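Local coordinates for protein tRNA(Ile2) 2-agmatinylcytidine synthetase TiaS (Archaeoglobus fulgidus, PDB 6AGG) that catalyses the ATP-dependent attachment of agmatine to the wobble cytidine of an isoleucine tRNA, forming 2-agmatinylcytidine and switching the codon read from AUG to AUA, at residues N46-Y51 with Y264-L269; A112-L117 with H251-E256; V296-F301 with D329-E334. All coordinates share one frame; numbering follows the deposited sequence.

Interaction 1: N46-Y51 with Y264-L269; sequences NPTIPY and YRSYRL. With ACP (phosphomethylphosphonic acid adenylate ester), chain C; ACT (acetate ion), chain E.
Backbones of the 46-51 loop and the 264-269 segment come closest at Thr-48 and Tyr-264, whose CA atoms lie 5.1 Å apart, just ahead of the main run of the OB-fold strand 265-273. One direct hydrogen bond joins them: Asn-46 ND2 donates to Tyr-264 O at 3.0 Å, nearly straight at 164°. The oxygen sits in the amide plane of Asn-46, whereas ND2 stands above the carbonyl plane of Tyr-264. The other end of the amide closes an Asx turn, Asn-46 OD1 accepting from Thr-48 N at 2.9 Å; Thr-48 OG1 reaches OD1 from the same face. With chi1 at 64°, that hydroxyl also lies against Tyr-264 CB and the edge of its ring, while Pro-50 CD approaches Tyr-264 CE1 loosely, at 4.4 Å. Asn-46 ND2 also donates to Asp-115 O, and Asn-46 CB packs 3.6 Å from N6 of the ATP analogue. Replacing Asn-46 by an alanine would probably leave Tyr-264 O and Thr-48 N without their amide partners and the turn less fixed. One carboxamide with both ends engaged thus links the residue entering the OB-fold strand to a loop beside the adenine.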
loop_
_atom_site.group_PDB
_atom_site.type_symbol
_atom_site.label_atom_id
_atom_site.label_comp_id
_atom_site.label_asym_id
_atom_site.label_seq_id
_atom_site.Cartn_x
_atom_site.Cartn_y
_atom_site.Cartn_z
ATOM N N ASN A 46 0.417 8.385 6.387
ATOM C CA ASN A 46 0.851 7.264 7.198
ATOM C C ASN A 46 -0.316 6.294 7.430
ATOM O O ASN A 46 -1.361 6.666 7.998
ATOM C CB ASN A 46 1.479 7.755 8.500
ATOM C CG ASN A 46 1.907 6.624 9.397
ATOM O OD1 ASN A 46 1.544 5.469 9.174
ATOM N ND2 ASN A 46 2.677 6.948 10.429
ATOM N N PRO A 47 -0.148 5.046 6.960
ATOM C CA PRO A 47 -1.204 4.021 6.947
ATOM C C PRO A 47 -1.393 3.228 8.243
ATOM O O PRO A 47 -2.210 2.310 8.264
ATOM C CB PRO A 47 -0.774 3.094 5.807
ATOM C CG PRO A 47 0.695 3.246 5.740
ATOM C CD PRO A 47 1.025 4.645 6.172
ATOM N N THR A 48 -0.671 3.571 9.301
ATOM C CA THR A 48 -0.786 2.836 10.556
ATOM C C THR A 48 -1.741 3.540 11.516
ATOM O O THR A 48 -2.191 2.959 12.506
ATOM C CB THR A 48 0.578 2.704 11.250
ATOM O OG1 THR A 48 1.052 4.009 11.601
ATOM C CG2 THR A 48 1.590 2.019 10.333
ATOM N N ILE A 49 -2.043 4.796 11.210
ATOM C CA ILE A 49 -2.818 5.658 12.093
ATOM C C ILE A 49 -4.256 5.182 12.302
ATOM O O ILE A 49 -4.953 4.848 11.336
ATOM C CB ILE A 49 -2.855 7.094 11.538
ATOM C CG1 ILE A 49 -1.436 7.616 11.306
ATOM C CG2 ILE A 49 -3.619 8.011 12.470
ATOM C CD1 ILE A 49 -0.647 7.825 12.577
ATOM N N PRO A 50 -4.707 5.150 13.571
ATOM C CA PRO A 50 -6.120 4.912 13.899
ATOM C C PRO A 50 -6.982 6.133 13.567
ATOM O O PRO A 50 -6.480 7.259 13.603
ATOM C CB PRO A 50 -6.091 4.672 15.411
ATOM C CG PRO A 50 -4.894 5.423 15.889
ATOM C CD PRO A 50 -3.875 5.291 14.782
ATOM N N TYR A 51 -8.253 5.896 13.246
ATOM C CA TYR A 51 -9.196 6.943 12.819
ATOM C C TYR A 51 -9.377 6.972 11.302
ATOM O O TYR A 51 -9.993 7.892 10.759
ATOM C CB TYR A 51 -8.782 8.327 13.334
ATOM N N TYR A 264 3.812 2.214 14.531
ATOM C CA TYR A 264 3.209 3.295 13.751
ATOM C C TYR A 264 4.185 3.884 12.716
ATOM O O TYR A 264 4.102 5.060 12.335
ATOM C CB TYR A 264 2.571 4.359 14.661
ATOM C CG TYR A 264 1.457 3.800 15.535
ATOM C CD1 TYR A 264 0.418 3.056 14.981
ATOM C CD2 TYR A 264 1.463 3.985 16.916
ATOM C CE1 TYR A 264 -0.599 2.533 15.773
ATOM C CE2 TYR A 264 0.453 3.464 17.718
ATOM C CZ TYR A 264 -0.576 2.740 17.141
ATOM O OH TYR A 264 -1.585 2.222 17.931
ATOM N N ARG A 265 5.102 3.032 12.264
ATOM C CA ARG A 265 6.029 3.347 11.181
ATOM C C ARG A 265 6.208 2.136 10.279
ATOM O O ARG A 265 5.888 1.005 10.658
ATOM C CB ARG A 265 7.391 3.772 11.716
ATOM C CG ARG A 265 7.517 5.233 12.082
ATOM C CD ARG A 265 6.887 5.501 13.424
ATOM N NE ARG A 265 7.413 6.713 14.038
ATOM C CZ ARG A 265 6.717 7.490 14.857
ATOM N NH1 ARG A 265 5.458 7.191 15.143
ATOM N NH2 ARG A 265 7.278 8.571 15.378
ATOM N N SER A 266 6.733 2.380 9.085
ATOM C CA SER A 266 6.911 1.325 8.106
ATOM C C SER A 266 8.361 1.328 7.639
ATOM O O SER A 266 9.010 2.380 7.579
ATOM C CB SER A 266 5.946 1.521 6.932
ATOM O OG SER A 266 4.599 1.661 7.382
ATOM N N TYR A 267 8.878 0.147 7.314
ATOM C CA TYR A 267 10.309 0.013 7.068
ATOM C C TYR A 267 10.712 -0.855 5.889
ATOM O O TYR A 267 9.962 -1.735 5.446
ATOM C CB TYR A 267 11.003 -0.513 8.322
ATOM C CG TYR A 267 10.818 0.355 9.542
ATOM C CD1 TYR A 267 11.617 1.478 9.750
ATOM C CD2 TYR A 267 9.853 0.052 10.492
ATOM C CE1 TYR A 267 11.449 2.275 10.870
ATOM C CE2 TYR A 267 9.680 0.842 11.611
ATOM C CZ TYR A 267 10.476 1.953 11.797
ATOM O OH TYR A 267 10.301 2.734 12.916
ATOM N N ARG A 268 11.909 -0.555 5.379
ATOM C CA ARG A 268 12.715 -1.486 4.595
ATOM C C ARG A 268 13.936 -1.858 5.430
ATOM O O ARG A 268 14.807 -1.018 5.683
ATOM C CB ARG A 268 13.189 -0.852 3.285
ATOM C CG ARG A 268 14.243 -1.708 2.567
ATOM C CD ARG A 268 14.825 -1.070 1.299
ATOM N NE ARG A 268 15.536 0.192 1.538
ATOM C CZ ARG A 268 16.464 0.390 2.473
ATOM N NH1 ARG A 268 16.823 -0.592 3.291
ATOM N NH2 ARG A 268 17.033 1.581 2.595
ATOM N N LEU A 269 14.003 -3.109 5.864
ATOM C CA LEU A 269 15.149 -3.551 6.657
ATOM C C LEU A 269 15.671 -4.961 6.330
ATOM O O LEU A 269 14.912 -5.836 5.908
ATOM C CB LEU A 269 14.868 -3.390 8.151
ATOM C CG LEU A 269 13.625 -4.058 8.741
ATOM C CD1 LEU A 269 13.932 -5.471 9.176
ATOM C CD2 LEU A 269 13.115 -3.258 9.923
HETATM P PG ACP C . -11.511 7.714 3.236
HETATM O O1G ACP C . -12.761 8.526 2.680
HETATM O O2G ACP C . -12.795 6.721 3.621
HETATM O O3G ACP C . -11.464 7.212 1.571
HETATM P PB ACP C . -8.505 9.387 5.261
HETATM O O1B ACP C . -8.000 9.514 4.236
HETATM O O2B ACP C . -8.029 8.184 5.784
HETATM C C3B ACP C . -10.033 8.544 4.343
HETATM P PA ACP C . -9.796 10.213 7.588
HETATM O O1A ACP C . -11.093 10.193 8.020
HETATM O O2A ACP C . -9.492 11.504 7.018
HETATM O O3A ACP C . -9.592 9.088 6.512
HETATM O "O5'" ACP C . -8.753 9.988 8.988
HETATM C "C5'" ACP C . -7.463 10.692 8.948
HETATM C "C4'" ACP C . -7.219 11.773 9.959
HETATM O "O4'" ACP C . -5.965 11.551 10.505
HETATM C "C3'" ACP C . -7.150 13.080 9.269
HETATM O "O3'" ACP C . -7.624 14.068 10.162
HETATM C "C2'" ACP C . -5.790 13.287 9.010
HETATM O "O2'" ACP C . -5.494 14.692 8.872
HETATM C "C1'" ACP C . -5.117 12.695 10.081
HETATM N N9 ACP C . -3.729 12.229 9.730
HETATM C C8 ACP C . -3.328 11.809 8.530
HETATM N N7 ACP C . -2.024 11.452 8.632
HETATM C C5 ACP C . -1.608 11.644 9.912
HETATM C C6 ACP C . -0.367 11.451 10.590
HETATM N N6 ACP C . 0.739 10.977 9.953
HETATM N N1 ACP C . -0.323 11.761 11.912
HETATM C C2 ACP C . -1.388 12.229 12.575
HETATM N N3 ACP C . -2.556 12.414 11.951
HETATM C C4 ACP C . -2.694 12.134 10.631
HETATM C C ACT E . 13.898 3.421 0.992
HETATM O O ACT E . 13.126 3.066 0.072
HETATM O OXT ACT E . 14.303 2.501 1.732
HETATM C CH3 ACT E . 14.310 4.854 1.199
#

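Interaction 2: A112-L117 with H251-E256; sequences AIKDVL and HLIGEE. With ACP (phosphomethylphosphonic acid adenylate ester), chain C.
A water held between two carbonyls bridges the segments: it donates to Lys-114 O at 2.8 Å and to His-251 O at 2.5 Å. It lies where the end of helix 106-114, in the TCKD domain, meets the residues leading into strand 252-254, which pairs in parallel with the OB-fold strand 265-273. No direct hydrogen bond crosses the contact, so the water supplies its polar link; the rest is van der Waals contact, largely of aliphatic carbons with carbonyl oxygens. Lys-114 makes the largest share. Its chain runs extended alongside the other backbone. Lys-114 CG lies 3.7 Å from His-251 O, and CE comes close to the carbonyl of Leu-252. Beyond CE the chain bends at chi4 (79°) and brings NZ to Met-250 O, which accepts a hydrogen bond from it. Ile-253 CD1 meets Lys-114 O. On the neighbouring helix residue, Ile-113 O and CG2 both lie against His-251, the oxygen 3.9 Å from His-251 CB. The imidazole itself leads away from the helix, and Leu-252 CD2 sits over one ring face, offset toward the rim. Lys-114 and Ile-113 thus meet 251-253, while main-chain atoms of Ala-112, Asp-115 and Leu-117 hold the adenine of the ATP analogue: N6 donates to Ala-112 O and to Asp-115 O, and Leu-117 N donates to N1 in a nearly straight bond (167°). Both hydrogen-bonding positions of the adenine's N1-N6 edge are thereby recognised by main-chain atoms, and Leu-117 CB lies 3.8 Å from N1 of the adenine.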
loop_
_atom_site.group_PDB
_atom_site.type_symbol
_atom_site.label_atom_id
_atom_site.label_comp_id
_atom_site.label_asym_id
_atom_site.label_seq_id
_atom_site.Cartn_x
_atom_site.Cartn_y
_atom_site.Cartn_z
ATOM N N ALA A 112 3.904 13.500 7.732
ATOM C CA ALA A 112 2.542 12.992 7.802
ATOM C C ALA A 112 2.452 11.626 7.157
ATOM O O ALA A 112 1.556 10.834 7.481
ATOM C CB ALA A 112 1.554 13.954 7.139
ATOM N N ILE A 113 3.371 11.355 6.234
ATOM C CA ILE A 113 3.305 10.121 5.464
ATOM C C ILE A 113 4.120 9.035 6.138
ATOM O O ILE A 113 3.757 7.863 6.092
ATOM C CB ILE A 113 3.802 10.318 4.033
ATOM C CG1 ILE A 113 3.071 11.483 3.372
ATOM C CG2 ILE A 113 3.631 9.023 3.228
ATOM C CD1 ILE A 113 3.558 11.810 1.954
ATOM N N LYS A 114 5.213 9.442 6.775
ATOM C CA LYS A 114 6.171 8.509 7.326
ATOM C C LYS A 114 6.091 8.448 8.841
ATOM O O LYS A 114 6.517 7.467 9.454
ATOM C CB LYS A 114 7.594 8.893 6.884
ATOM C CG LYS A 114 7.984 8.444 5.460
ATOM C CD LYS A 114 9.304 9.095 5.024
ATOM C CE LYS A 114 9.833 8.561 3.690
ATOM N NZ LYS A 114 9.159 9.129 2.475
ATOM N N ASP A 115 5.532 9.493 9.439
ATOM C CA ASP A 115 5.584 9.668 10.890
ATOM C C ASP A 115 4.184 9.908 11.484
ATOM O O ASP A 115 3.171 9.527 10.895
ATOM C CB ASP A 115 6.515 10.838 11.218
ATOM C CG ASP A 115 7.161 10.717 12.579
ATOM O OD1 ASP A 115 6.425 10.672 13.586
ATOM O OD2 ASP A 115 8.410 10.699 12.642
ATOM N N VAL A 116 4.144 10.544 12.650
ATOM C CA VAL A 116 2.898 10.818 13.362
ATOM C C VAL A 116 2.834 12.276 13.818
ATOM O O VAL A 116 3.774 12.781 14.434
ATOM C CB VAL A 116 2.774 9.909 14.602
ATOM C CG1 VAL A 116 1.752 10.462 15.575
ATOM C CG2 VAL A 116 2.425 8.489 14.194
ATOM N N LEU A 117 1.720 12.948 13.538
ATOM C CA LEU A 117 1.583 14.374 13.856
ATOM C C LEU A 117 0.516 14.685 14.900
ATOM O O LEU A 117 -0.451 13.943 15.064
ATOM C CB LEU A 117 1.303 15.183 12.584
ATOM C CG LEU A 117 2.534 15.561 11.755
ATOM C CD1 LEU A 117 2.424 15.041 10.339
ATOM C CD2 LEU A 117 2.719 17.064 11.754
ATOM N N HIS A 251 6.133 5.636 1.974
ATOM C CA HIS A 251 5.973 5.549 3.427
ATOM C C HIS A 251 7.099 4.765 4.126
ATOM O O HIS A 251 7.242 4.823 5.359
ATOM C CB HIS A 251 4.637 4.883 3.757
ATOM C CG HIS A 251 4.586 3.428 3.397
ATOM N ND1 HIS A 251 4.790 2.973 2.111
ATOM C CD2 HIS A 251 4.365 2.328 4.153
ATOM C CE1 HIS A 251 4.694 1.654 2.092
ATOM N NE2 HIS A 251 4.433 1.239 3.319
ATOM N N LEU A 252 7.876 4.017 3.344
ATOM C CA LEU A 252 8.936 3.179 3.916
ATOM C C LEU A 252 10.114 4.007 4.387
ATOM O O LEU A 252 10.580 4.923 3.699
ATOM C CB LEU A 252 9.430 2.111 2.931
ATOM C CG LEU A 252 8.380 1.139 2.397
ATOM C CD1 LEU A 252 9.029 0.140 1.451
ATOM C CD2 LEU A 252 7.642 0.436 3.537
ATOM N N ILE A 253 10.575 3.673 5.581
ATOM C CA ILE A 253 11.797 4.236 6.127
ATOM C C ILE A 253 12.950 3.230 6.032
ATOM O O ILE A 253 12.845 2.094 6.508
ATOM C CB ILE A 253 11.588 4.600 7.596
ATOM C CG1 ILE A 253 10.400 5.564 7.731
ATOM C CG2 ILE A 253 12.894 5.127 8.215
ATOM C CD1 ILE A 253 9.877 5.704 9.160
ATOM N N GLY A 254 14.046 3.655 5.410
ATOM C CA GLY A 254 15.270 2.876 5.404
ATOM C C GLY A 254 15.860 2.710 6.789
ATOM O O GLY A 254 15.936 3.664 7.566
ATOM N N GLU A 255 16.297 1.493 7.096
ATOM C CA GLU A 255 16.998 1.209 8.359
ATOM C C GLU A 255 18.210 2.109 8.674
ATOM O O GLU A 255 18.493 2.390 9.844
ATOM C CB GLU A 255 17.434 -0.251 8.399
ATOM C CG GLU A 255 18.406 -0.633 7.308
ATOM C CD GLU A 255 18.521 -2.127 7.167
ATOM O OE1 GLU A 255 19.108 -2.756 8.073
ATOM O OE2 GLU A 255 18.012 -2.666 6.160
ATOM N N GLU A 256 18.925 2.556 7.646
ATOM C CA GLU A 256 20.065 3.452 7.852
ATOM C C GLU A 256 19.645 4.818 8.401
ATOM O O GLU A 256 20.491 5.613 8.843
ATOM C CB GLU A 256 20.882 3.610 6.558
ATOM C CG GLU A 256 20.066 4.037 5.350
ATOM C CD GLU A 256 19.013 3.007 4.940
ATOM O OE1 GLU A 256 18.939 1.926 5.568
ATOM O OE2 GLU A 256 18.256 3.287 3.982
HETATM P PG ACP C . -11.511 7.714 3.236
HETATM O O1G ACP C . -12.761 8.526 2.680
HETATM O O2G ACP C . -12.795 6.721 3.621
HETATM O O3G ACP C . -11.464 7.212 1.571
HETATM P PB ACP C . -8.505 9.387 5.261
HETATM O O1B ACP C . -8.000 9.514 4.236
HETATM O O2B ACP C . -8.029 8.184 5.784
HETATM C C3B ACP C . -10.033 8.544 4.343
HETATM P PA ACP C . -9.796 10.213 7.588
HETATM O O1A ACP C . -11.093 10.193 8.020
HETATM O O2A ACP C . -9.492 11.504 7.018
HETATM O O3A ACP C . -9.592 9.088 6.512
HETATM O "O5'" ACP C . -8.753 9.988 8.988
HETATM C "C5'" ACP C . -7.463 10.692 8.948
HETATM C "C4'" ACP C . -7.219 11.773 9.959
HETATM O "O4'" ACP C . -5.965 11.551 10.505
HETATM C "C3'" ACP C . -7.150 13.080 9.269
HETATM O "O3'" ACP C . -7.624 14.068 10.162
HETATM C "C2'" ACP C . -5.790 13.287 9.010
HETATM O "O2'" ACP C . -5.494 14.692 8.872
HETATM C "C1'" ACP C . -5.117 12.695 10.081
HETATM N N9 ACP C . -3.729 12.229 9.730
HETATM C C8 ACP C . -3.328 11.809 8.530
HETATM N N7 ACP C . -2.024 11.452 8.632
HETATM C C5 ACP C . -1.608 11.644 9.912
HETATM C C6 ACP C . -0.367 11.451 10.590
HETATM N N6 ACP C . 0.739 10.977 9.953
HETATM N N1 ACP C . -0.323 11.761 11.912
HETATM C C2 ACP C . -1.388 12.229 12.575
HETATM N N3 ACP C . -2.556 12.414 11.951
HETATM C C4 ACP C . -2.694 12.134 10.631
HETATM O O HOH W 1 7.007 5.266 7.782
#

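Interaction 3: V296-F301 with D329-E334; sequences VKCAAF and DTINLE
Chi1 of -66° at Phe-301 and -51° at Asn-332 sets both side chains beside their own backbone nitrogens, and the carboxamide meets the ring at its edge. Asn-332 OD1 lies near the ring plane, at its C-H edge, 3.0 Å from Phe-301 CE2; the amide plane is turned 80° from the ring. Behind this pair, strands 294-300 and 330-333 run parallel in the OB-fold domain. Three nearly straight main-chain bonds join them: Ile-331 N to Lys-297 O at 2.7 Å, Ala-299 N to Ile-331 O, and Leu-333 N to Ala-299 O. Thr-330 OG1 adds a weak bond to Lys-297 O, and its hydroxyl also lies 3.8 Å from Ala-299 CB. Cys-298 SG rests 4.0 Å from Ile-331 CB, on the face away from Lys-297, Ala-299, Thr-330 and Asn-332, and Val-296 CG1 meets Ile-331 CG1 at 4.3 Å. Farther along, Leu-333 CB lies 3.5 Å from Ala-299 O and its side chain packs on Phe-307 and Ile-311 of helix 307-312. At the other end Lys-297 lays its CE against Asp-329 O, but its ammonium does not meet the Asp-329 carboxylate. Cohesion here therefore rests on straight backbone bonds and apolar contact rather than on a salt bridge, in a parallel pair that corresponds to the β3-β5 pairing closing the OB barrel.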
loop_
_atom_site.group_PDB
_atom_site.type_symbol
_atom_site.label_atom_id
_atom_site.label_comp_id
_atom_site.label_asym_id
_atom_site.label_seq_id
_atom_site.Cartn_x
_atom_site.Cartn_y
_atom_site.Cartn_z
ATOM N N VAL A 296 13.589 -9.187 15.650
ATOM C CA VAL A 296 12.396 -8.487 15.176
ATOM C C VAL A 296 11.349 -9.416 14.551
ATOM O O VAL A 296 11.656 -10.219 13.669
ATOM C CB VAL A 296 12.759 -7.380 14.169
ATOM C CG1 VAL A 296 11.495 -6.780 13.570
ATOM C CG2 VAL A 296 13.592 -6.306 14.841
ATOM N N LYS A 297 10.107 -9.279 15.012
ATOM C CA LYS A 297 8.992 -10.114 14.571
ATOM C C LYS A 297 8.415 -9.700 13.222
ATOM O O LYS A 297 7.875 -8.604 13.080
ATOM C CB LYS A 297 7.873 -10.085 15.616
ATOM C CG LYS A 297 8.046 -11.086 16.739
ATOM C CD LYS A 297 7.081 -10.818 17.882
ATOM C CE LYS A 297 7.405 -9.501 18.573
ATOM N NZ LYS A 297 8.798 -9.473 19.106
ATOM N N CYS A 298 8.515 -10.596 12.243
ATOM C CA CYS A 298 7.935 -10.375 10.923
ATOM C C CYS A 298 6.811 -11.359 10.641
ATOM O O CYS A 298 6.958 -12.565 10.842
ATOM C CB CYS A 298 9.007 -10.509 9.847
ATOM S SG CYS A 298 10.356 -9.342 10.036
ATOM N N ALA A 299 5.691 -10.843 10.155
ATOM C CA ALA A 299 4.513 -11.674 9.943
ATOM C C ALA A 299 3.858 -11.450 8.592
ATOM O O ALA A 299 3.733 -10.314 8.126
ATOM C CB ALA A 299 3.494 -11.438 11.055
ATOM N N ALA A 300 3.442 -12.547 7.972
ATOM C CA ALA A 300 2.501 -12.484 6.865
ATOM C C ALA A 300 1.112 -12.890 7.380
ATOM O O ALA A 300 0.908 -14.016 7.838
ATOM C CB ALA A 300 2.948 -13.388 5.730
ATOM N N PHE A 301 0.158 -11.969 7.328
ATOM C CA PHE A 301 -1.179 -12.286 7.818
ATOM C C PHE A 301 -1.979 -13.096 6.802
ATOM O O PHE A 301 -1.613 -13.174 5.629
ATOM C CB PHE A 301 -1.921 -11.021 8.258
ATOM C CG PHE A 301 -1.306 -10.351 9.457
ATOM C CD1 PHE A 301 -1.334 -10.967 10.698
ATOM C CD2 PHE A 301 -0.694 -9.116 9.344
ATOM C CE1 PHE A 301 -0.766 -10.364 11.803
ATOM C CE2 PHE A 301 -0.128 -8.507 10.444
ATOM C CZ PHE A 301 -0.165 -9.132 11.676
ATOM N N ASP A 329 4.498 -4.212 17.701
ATOM C CA ASP A 329 5.859 -4.727 17.761
ATOM C C ASP A 329 6.131 -5.833 16.742
ATOM O O ASP A 329 7.013 -6.674 16.940
ATOM C CB ASP A 329 6.207 -5.173 19.186
ATOM C CG ASP A 329 6.053 -4.049 20.206
ATOM O OD1 ASP A 329 6.346 -2.882 19.864
ATOM O OD2 ASP A 329 5.636 -4.335 21.351
ATOM N N THR A 330 5.390 -5.810 15.637
ATOM C CA THR A 330 5.586 -6.785 14.565
ATOM C C THR A 330 5.471 -6.168 13.161
ATOM O O THR A 330 4.713 -5.224 12.947
ATOM C CB THR A 330 4.623 -7.980 14.713
ATOM O OG1 THR A 330 4.645 -8.772 13.520
ATOM C CG2 THR A 330 3.205 -7.495 14.969
ATOM N N ILE A 331 6.241 -6.702 12.213
ATOM C CA ILE A 331 6.253 -6.196 10.838
ATOM C C ILE A 331 5.238 -6.913 9.955
ATOM O O ILE A 331 5.375 -8.106 9.672
ATOM C CB ILE A 331 7.652 -6.332 10.178
ATOM C CG1 ILE A 331 8.638 -5.320 10.761
ATOM C CG2 ILE A 331 7.562 -6.111 8.674
ATOM C CD1 ILE A 331 8.412 -3.900 10.267
ATOM N N ASN A 332 4.226 -6.180 9.512
ATOM C CA ASN A 332 3.258 -6.720 8.570
ATOM C C ASN A 332 3.824 -6.724 7.159
ATOM O O ASN A 332 3.845 -5.694 6.488
ATOM C CB ASN A 332 1.961 -5.916 8.606
ATOM C CG ASN A 332 1.430 -5.733 10.010
ATOM O OD1 ASN A 332 1.934 -6.331 10.967
ATOM N ND2 ASN A 332 0.403 -4.910 10.142
ATOM N N LEU A 333 4.277 -7.886 6.708
ATOM C CA LEU A 333 4.907 -7.981 5.401
ATOM C C LEU A 333 4.024 -7.561 4.234
ATOM O O LEU A 333 2.936 -8.096 4.034
ATOM C CB LEU A 333 5.440 -9.388 5.167
ATOM C CG LEU A 333 6.747 -9.636 5.912
ATOM C CD1 LEU A 333 7.264 -11.016 5.605
ATOM C CD2 LEU A 333 7.755 -8.567 5.534
ATOM N N GLU A 334 4.525 -6.606 3.458
ATOM C CA GLU A 334 3.905 -6.206 2.207
ATOM C C GLU A 334 4.664 -6.811 1.031
ATOM O O GLU A 334 4.066 -7.302 0.077
ATOM C CB GLU A 334 3.878 -4.675 2.095
ATOM C CG GLU A 334 2.831 -4.013 2.995
ATOM C CD GLU A 334 3.245 -2.643 3.505
ATOM O OE1 GLU A 334 4.113 -2.000 2.876
ATOM O OE2 GLU A 334 2.706 -2.221 4.551
#

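Interactions 1 and 2 lie side by side, their centres about 7 Å apart, and both touch the ATP analogue. They share the Asp-115 carbonyl: Asn-46 ND2, 2.7 Å from Asp-115 O, braces an oxygen that also accepts from the adenine N6. On the OB-fold side, Arg-268 NH2 and Glu-256 OE2 form a salt bridge of 2.5 Å between strand 265-273 and the 3-10 turn after strand 252-254. Interaction 3 is centred about 12 Å from interaction 1, meeting it where Ile-331 CD1 packs on Tyr-267 CD2, and about 16 Å from interaction 2, reached through a probable His-251 NE2 to Glu-334 OE1 hydrogen bond. Interactions 1 and 2 thus join the adenine-binding segment to the OB-fold sheet that interaction 3 shares.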